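Local coordinates for protein pyrrolidone-carboxylate peptidase (Deinococcus radiodurans R1, PDB 5Z48) that removes N-terminal pyroglutamate from peptides as a cysteine peptidase of the C15 family, probably sparing those with proline in second position, at residues G66-T71 and V165-L170; L82-V87 and A114-L119. One frame throughout, in Å; residues are numbered along the deposited sequence.

Contact 1 of 2, residues G66-T71 and V165-L170; sequences GAVLLT and VPCGFL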
ATOM      1  N   GLY B  66     -31.298  21.781   7.098  1.00 15.02           N
ATOM      2  CA  GLY B  66     -30.693  21.966   8.402  1.00 14.49           C
ATOM      3  C   GLY B  66     -29.351  21.307   8.574  1.00 15.14           C
ATOM      4  O   GLY B  66     -28.684  21.589   9.573  1.00 16.24           O
ATOM      5  N   ALA B  67     -28.952  20.450   7.637  1.00 11.96           N
ATOM      6  CA  ALA B  67     -27.653  19.791   7.639  1.00 12.36           C
ATOM      7  C   ALA B  67     -27.410  19.268   6.241  1.00 11.03           C
ATOM      8  O   ALA B  67     -28.366  18.997   5.501  1.00 12.69           O
ATOM      9  CB  ALA B  67     -27.632  18.637   8.646  1.00 14.36           C
ATOM     10  N   VAL B  68     -26.122  19.131   5.875  1.00 10.97           N
ATOM     11  CA  VAL B  68     -25.721  18.754   4.518  1.00 12.58           C
ATOM     12  C   VAL B  68     -24.664  17.661   4.610  1.00 12.33           C
ATOM     13  O   VAL B  68     -23.582  17.872   5.190  1.00 11.16           O
ATOM     14  CB  VAL B  68     -25.188  19.964   3.721  1.00 11.24           C
ATOM     15  CG1 VAL B  68     -24.723  19.571   2.324  1.00 12.45           C
ATOM     16  CG2 VAL B  68     -26.240  21.091   3.690  1.00 12.68           C
ATOM     17  N   LEU B  69     -24.976  16.491   4.042  1.00  9.81           N
ATOM     18  CA  LEU B  69     -24.057  15.350   3.959  1.00  8.26           C
ATOM     19  C   LEU B  69     -23.760  15.031   2.490  1.00  9.75           C
ATOM     20  O   LEU B  69     -24.579  14.429   1.788  1.00 10.22           O
ATOM     21  CB  LEU B  69     -24.632  14.135   4.707  1.00 11.05           C
ATOM     22  CG  LEU B  69     -23.695  12.911   4.779  1.00 10.76           C
ATOM     23  CD1 LEU B  69     -22.344  13.241   5.375  1.00 11.10           C
ATOM     24  CD2 LEU B  69     -24.346  11.821   5.647  1.00 12.38           C
ATOM     25  N   LEU B  70     -22.586  15.438   1.999  1.00 10.47           N
ATOM     26  CA  LEU B  70     -22.174  15.170   0.631  1.00  8.93           C
ATOM     27  C   LEU B  70     -21.344  13.883   0.628  1.00  8.92           C
ATOM     28  O   LEU B  70     -20.445  13.739   1.477  1.00 10.11           O
ATOM     29  CB  LEU B  70     -21.322  16.328   0.124  1.00  8.94           C
ATOM     30  CG  LEU B  70     -21.896  17.743   0.336  1.00 10.89           C
ATOM     31  CD1 LEU B  70     -20.738  18.752  -0.001  1.00 14.21           C
ATOM     32  CD2 LEU B  70     -23.097  18.021  -0.525  1.00 12.36           C
ATOM     33  N   THR B  71     -21.630  12.963  -0.291  1.00  9.58           N
ATOM     34  CA  THR B  71     -20.884  11.702  -0.325  1.00  9.66           C
ATOM     35  C   THR B  71     -20.323  11.417  -1.724  1.00 10.28           C
ATOM     36  O   THR B  71     -20.826  11.895  -2.756  1.00 10.45           O
ATOM     37  CB  THR B  71     -21.740  10.495   0.153  1.00 11.53           C
ATOM     38  OG1 THR B  71     -22.680  10.084  -0.834  1.00 11.37           O
ATOM     39  CG2 THR B  71     -22.499  10.862   1.428  1.00 11.94           C
ATOM     40  N   VAL B 165     -25.113  25.896   9.583  1.00 13.85           N
ATOM     41  CA  VAL B 165     -25.659  24.628   9.090  1.00 14.66           C
ATOM     42  C   VAL B 165     -24.541  23.595   8.977  1.00 13.15           C
ATOM     43  O   VAL B 165     -23.628  23.787   8.165  1.00 14.41           O
ATOM     44  CB  VAL B 165     -26.347  24.828   7.737  1.00 13.84           C
ATOM     45  CG1 VAL B 165     -26.788  23.481   7.162  1.00 15.93           C
ATOM     46  CG2 VAL B 165     -27.534  25.739   7.872  1.00 16.65           C
ATOM     47  N   PRO B 166     -24.573  22.492   9.726  1.00 12.67           N
ATOM     48  CA  PRO B 166     -23.476  21.511   9.640  1.00 12.77           C
ATOM     49  C   PRO B 166     -23.390  20.927   8.233  1.00 11.85           C
ATOM     50  O   PRO B 166     -24.392  20.468   7.652  1.00 13.23           O
ATOM     51  CB  PRO B 166     -23.853  20.446  10.678  1.00 14.43           C
ATOM     52  CG  PRO B 166     -24.764  21.186  11.647  1.00 18.77           C
ATOM     53  CD  PRO B 166     -25.561  22.144  10.767  1.00 15.93           C
ATOM     54  N   CYS B 167     -22.175  20.896   7.710  1.00 11.58           N
ATOM     55  CA  CYS B 167     -21.961  20.532   6.319  1.00 11.01           C
ATOM     56  C   CYS B 167     -20.604  19.858   6.188  1.00 10.48           C
ATOM     57  O   CYS B 167     -19.586  20.352   6.717  1.00 12.40           O
ATOM     58  CB  CYS B 167     -22.011  21.789   5.423  1.00 11.92           C
ATOM     59  SG  CYS B 167     -21.637  21.518   3.685  1.00 12.39           S
ATOM     60  N   GLY B 168     -20.599  18.716   5.513  1.00 10.13           N
ATOM     61  CA  GLY B 168     -19.345  18.054   5.256  1.00 11.29           C
ATOM     62  C   GLY B 168     -19.432  16.987   4.195  1.00  9.58           C
ATOM     63  O   GLY B 168     -20.426  16.891   3.453  1.00 10.43           O
ATOM     64  N   PHE B 169     -18.327  16.231   4.081  1.00  9.24           N
ATOM     65  CA  PHE B 169     -18.146  15.230   3.051  1.00 10.07           C
ATOM     66  C   PHE B 169     -17.787  13.878   3.645  1.00  9.22           C
ATOM     67  O   PHE B 169     -16.959  13.772   4.551  1.00 10.21           O
ATOM     68  CB  PHE B 169     -17.062  15.632   2.022  1.00  9.47           C
ATOM     69  CG  PHE B 169     -17.292  14.964   0.684  1.00  8.53           C
ATOM     70  CD1 PHE B 169     -16.872  13.612   0.454  1.00  9.57           C
ATOM     71  CD2 PHE B 169     -17.999  15.616  -0.320  1.00 10.73           C
ATOM     72  CE1 PHE B 169     -17.153  13.011  -0.730  1.00 11.82           C
ATOM     73  CE2 PHE B 169     -18.310  14.998  -1.497  1.00 10.04           C
ATOM     74  CZ  PHE B 169     -17.913  13.676  -1.704  1.00 10.63           C
ATOM     75  N   LEU B 170     -18.413  12.839   3.090  1.00  9.15           N
ATOM     76  CA  LEU B 170     -18.208  11.449   3.500  1.00  8.26           C
ATOM     77  C   LEU B 170     -17.767  10.661   2.253  1.00  9.25           C
ATOM     78  O   LEU B 170     -18.545  10.478   1.308  1.00  9.93           O
ATOM     79  CB  LEU B 170     -19.529  10.923   4.120  1.00  8.18           C
ATOM     80  CG  LEU B 170     -19.518   9.591   4.849  1.00 13.95           C
ATOM     81  CD1 LEU B 170     -20.863   9.304   5.474  1.00 12.25           C
ATOM     82  CD2 LEU B 170     -19.130   8.453   3.996  1.00 17.05           C
TER

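Contact 2 of 2, residues L82-V87 and A114-L119; sequences LERVGV and AYLATL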
ATOM      1  N   LEU B  82     -14.387  10.791   6.852  1.00  9.24           N
ATOM      2  CA  LEU B  82     -14.991  12.127   6.916  1.00  7.90           C
ATOM      3  C   LEU B  82     -13.926  13.159   6.569  1.00 10.14           C
ATOM      4  O   LEU B  82     -12.846  13.174   7.193  1.00 10.77           O
ATOM      5  CB  LEU B  82     -15.529  12.417   8.322  1.00 10.22           C
ATOM      6  CG  LEU B  82     -16.587  11.492   8.851  1.00 13.02           C
ATOM      7  CD1 LEU B  82     -16.750  11.801  10.338  1.00 15.18           C
ATOM      8  CD2 LEU B  82     -17.898  11.706   8.076  1.00 13.21           C
ATOM      9  N   GLU B  83     -14.220  14.044   5.590  1.00  9.80           N
ATOM     10  CA  GLU B  83     -13.255  15.055   5.157  1.00  9.69           C
ATOM     11  C   GLU B  83     -13.219  16.221   6.121  1.00 10.20           C
ATOM     12  O   GLU B  83     -14.256  16.837   6.424  1.00 12.20           O
ATOM     13  CB  GLU B  83     -13.594  15.564   3.739  1.00 10.51           C
ATOM     14  CG  GLU B  83     -13.484  14.448   2.707  1.00 11.15           C
ATOM     15  CD  GLU B  83     -12.110  13.807   2.601  1.00 10.36           C
ATOM     16  OE1 GLU B  83     -11.102  14.375   3.117  1.00 10.29           O
ATOM     17  OE2 GLU B  83     -12.055  12.676   2.025  1.00 10.86           O
ATOM     18  N   ARG B  84     -12.016  16.558   6.600  1.00  8.24           N
ATOM     19  CA  ARG B  84     -11.902  17.691   7.504  1.00  9.55           C
ATOM     20  C   ARG B  84     -11.982  19.014   6.788  1.00 11.27           C
ATOM     21  O   ARG B  84     -12.406  20.003   7.395  1.00 10.15           O
ATOM     22  CB  ARG B  84     -10.585  17.592   8.290  1.00  9.76           C
ATOM     23  CG  ARG B  84     -10.506  18.650   9.414  1.00 10.27           C
ATOM     24  CD  ARG B  84      -9.141  18.647  10.149  1.00  9.31           C
ATOM     25  NE  ARG B  84      -8.862  17.375  10.824  1.00  9.04           N
ATOM     26  CZ  ARG B  84      -9.176  17.111  12.093  1.00 12.38           C
ATOM     27  NH1 ARG B  84      -9.874  17.999  12.824  1.00 13.54           N
ATOM     28  NH2 ARG B  84      -8.784  15.953  12.643  1.00 12.51           N
ATOM     29  N   VAL B  85     -11.506  19.084   5.543  1.00 10.33           N
ATOM     30  CA  VAL B  85     -11.254  20.384   4.911  1.00  9.68           C
ATOM     31  C   VAL B  85     -11.510  20.302   3.410  1.00 11.30           C
ATOM     32  O   VAL B  85     -11.111  19.349   2.729  1.00 11.68           O
ATOM     33  CB  VAL B  85      -9.832  20.877   5.257  1.00 11.37           C
ATOM     34  CG1 VAL B  85      -8.795  19.880   4.768  1.00 12.04           C
ATOM     35  CG2 VAL B  85      -9.596  22.272   4.713  1.00 13.57           C
ATOM     36  N   GLY B  86     -12.182  21.333   2.902  1.00 11.53           N
ATOM     37  CA  GLY B  86     -12.326  21.534   1.464  1.00 12.72           C
ATOM     38  C   GLY B  86     -11.404  22.665   1.039  1.00 10.22           C
ATOM     39  O   GLY B  86     -11.454  23.755   1.595  1.00 11.17           O
ATOM     40  N   VAL B  87     -10.561  22.397   0.035  1.00 11.40           N
ATOM     41  CA  VAL B  87      -9.535  23.344  -0.405  1.00 12.87           C
ATOM     42  C   VAL B  87      -9.982  24.024  -1.698  1.00 12.87           C
ATOM     43  O   VAL B  87     -10.567  23.385  -2.581  1.00 12.50           O
ATOM     44  CB  VAL B  87      -8.198  22.609  -0.603  1.00 11.69           C
ATOM     45  CG1 VAL B  87      -7.146  23.523  -1.220  1.00 12.61           C
ATOM     46  CG2 VAL B  87      -7.695  22.032   0.725  1.00 13.12           C
ATOM     47  N   ALA B 114      -9.447  27.751   2.072  1.00 11.71           N
ATOM     48  CA  ALA B 114     -10.119  26.525   2.439  1.00  9.59           C
ATOM     49  C   ALA B 114     -11.278  26.833   3.379  1.00 11.34           C
ATOM     50  O   ALA B 114     -11.357  27.913   3.972  1.00 12.14           O
ATOM     51  CB  ALA B 114      -9.152  25.560   3.121  1.00 12.07           C
ATOM     52  N   TYR B 115     -12.170  25.835   3.525  1.00 10.73           N
ATOM     53  CA  TYR B 115     -13.193  25.821   4.569  1.00 10.35           C
ATOM     54  C   TYR B 115     -13.091  24.523   5.357  1.00 11.24           C
ATOM     55  O   TYR B 115     -12.997  23.445   4.760  1.00 11.65           O
ATOM     56  CB  TYR B 115     -14.613  25.944   3.952  1.00  9.76           C
ATOM     57  CG  TYR B 115     -14.964  27.311   3.486  1.00 11.13           C
ATOM     58  CD1 TYR B 115     -14.681  27.753   2.172  1.00 11.20           C
ATOM     59  CD2 TYR B 115     -15.623  28.199   4.333  1.00 14.07           C
ATOM     60  CE1 TYR B 115     -15.042  29.017   1.742  1.00 13.48           C
ATOM     61  CE2 TYR B 115     -15.993  29.469   3.910  1.00 13.60           C
ATOM     62  CZ  TYR B 115     -15.696  29.886   2.611  1.00 15.50           C
ATOM     63  OH  TYR B 115     -16.072  31.138   2.232  1.00 17.25           O
ATOM     64  N   LEU B 116     -13.089  24.607   6.687  1.00 11.73           N
ATOM     65  CA  LEU B 116     -13.237  23.389   7.487  1.00 11.04           C
ATOM     66  C   LEU B 116     -14.680  22.891   7.444  1.00 10.03           C
ATOM     67  O   LEU B 116     -15.636  23.667   7.567  1.00 13.48           O
ATOM     68  CB  LEU B 116     -12.791  23.643   8.936  1.00 10.95           C
ATOM     69  CG  LEU B 116     -11.348  24.117   9.111  1.00 13.95           C
ATOM     70  CD1 LEU B 116     -11.119  24.316  10.619  1.00 17.13           C
ATOM     71  CD2 LEU B 116     -10.440  23.055   8.517  1.00 14.99           C
ATOM     72  N   ALA B 117     -14.833  21.569   7.327  1.00  9.81           N
ATOM     73  CA  ALA B 117     -16.163  20.980   7.455  1.00  9.87           C
ATOM     74  C   ALA B 117     -16.735  21.305   8.827  1.00 11.93           C
ATOM     75  O   ALA B 117     -16.001  21.390   9.829  1.00 12.19           O
ATOM     76  CB  ALA B 117     -16.062  19.458   7.284  1.00  9.91           C
ATOM     77  N   THR B 118     -18.066  21.458   8.886  1.00 10.75           N
ATOM     78  CA  THR B 118     -18.747  21.841  10.130  1.00 11.60           C
ATOM     79  C   THR B 118     -19.649  20.726  10.665  1.00 11.50           C
ATOM     80  O   THR B 118     -20.494  20.981  11.542  1.00 12.83           O
ATOM     81  CB  THR B 118     -19.551  23.120   9.906  1.00 13.73           C
ATOM     82  OG1 THR B 118     -20.414  22.922   8.778  1.00 13.59           O
ATOM     83  CG2 THR B 118     -18.612  24.313   9.612  1.00 13.84           C
ATOM     84  N   LEU B 119     -19.468  19.499  10.171  1.00 11.76           N
ATOM     85  CA  LEU B 119     -20.109  18.336  10.758  1.00 12.79           C
ATOM     86  C   LEU B 119     -19.496  18.030  12.128  1.00 10.59           C
ATOM     87  O   LEU B 119     -18.346  18.384  12.406  1.00 11.84           O
ATOM     88  CB  LEU B 119     -19.938  17.111   9.845  1.00 10.42           C
ATOM     89  CG  LEU B 119     -20.638  17.166   8.486  1.00 10.55           C
ATOM     90  CD1 LEU B 119     -20.403  15.870   7.788  1.00 11.48           C
ATOM     91  CD2 LEU B 119     -22.121  17.384   8.730  1.00 12.62           C
TER
HETATM   92  O   HOH W   1     -13.430  20.183  10.074  1.00 13.76           O

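Contact 1 of 2, residues G66-T71 and V165-L170
Val68 to Thr71 and Cys167 to Leu170 pair as two parallel strands in the buried middle of the mixed sheet of this C15 peptidase, with helices packed over both sides. Strand 5-11 lies along the far edge of 66-71. Four backbone bonds zip the pair: Val68 N to Pro166 O, Gly168 N to Val68 O, Leu70 N to Gly168 O, and Leu170 N to Leu70 O, the last at 2.7 Å. Side chains alternate between the two faces. On one, Val68 meets Cys167, whose SG stands 3.9 Å from Val68 CB and turns on toward helix 145-159. On the other, Leu69 CD1 reaches across to Leu170 CB at 3.9 Å, and helix 194-211 packs over both residues. Thr71 and Leu170 run side by side there, while Thr71 OG1 bonds to Thr9 O. In Phe169 CG is anti to the backbone N (chi1 -154°), and from there the ring lies with one face over Leu70 O and the Thr71 backbone, close to Cys146 and His171, two members of the probable Cys-His-Glu triad. The side chains of Phe169 and Leu70 cross at about a right angle, with Phe169 CD2 3.4 Å from Leu70 CB. An alanine replacing Phe169 would probably open a gap over the Leu70-Thr71 peptide and take away the aromatic packing beside His171. Leu70 O sits 3.4 Å above the plane of the Phe169 ring, over its centre.

Contact 2 of 2, residues L82-V87 and A114-L119
Ala114 packs its methyl against 82-87: CB lies 3.7 Å from Val85 CG2 and 3.3 Å from Gly86 O. That branch of Val85 is anti to its own backbone N, and it also touches Tyr115 O. Across the molecular interface Ala114 packs on Ala114 of the second subunit. Tyr115 bonds to Gly86 in both directions, N to Gly86 O and Gly86 N to Tyr115 O, each 2.9 Å long. Its ring leads away from 82-87 to helix 145-159, where OH bonds to His155 ND1 and the ring meets Tyr151 edge-to-face. This is a short antiparallel ladder, Gly86 with Tyr115 the hydrogen-bonded pair between the non-hydrogen-bonded pairs Val85-Leu116 and Val87-Ala114. Leu116 places CD2 4.0 Å from Val85 CB, on the face that carries Ala114. The strand has ended at Ala117, yet Ala117 N still bonds to Arg84 O at 2.9 Å, approaching from above the carbonyl plane (42° out of it). A water donates to that same oxygen and to Ala117 O, so Arg84 O takes two bonds. Ala117 CB rests 3.3 Å from Glu83 O; Glu83 is the probable acidic member of the catalytic triad, and its carboxylate leads away to His171, Arg77 and Ser138. The Arg84 guanidinium runs to Asn139 and to Asp104 of the second subunit. Thr118 then turns from 82-87, its OG1 accepting a bond from Cys167 N.

In the fold
Strand 167-172 joins the two contacts: it pairs with 67-73 in contact 1 and, antiparallel, with 80-90 of contact 2. Phe169 O receives Glu83 N and Cys167 O receives Thr118 N, both probable hydrogen bonds of 2.9 Å. Contact 1 lies deeper, its centre about 7 Å from the centre of the chain, against about 11 Å for that of contact 2; its ladder carries mainly apolar side chains and no other chain touches it. Contact 2, also buried but smaller, adds a water bridge to its backbone bonds, while its polar side chains look outward to other partners, Arg84 to a neighbouring subunit. Between them they bring Phe169 and Glu83 to the probable catalytic His171.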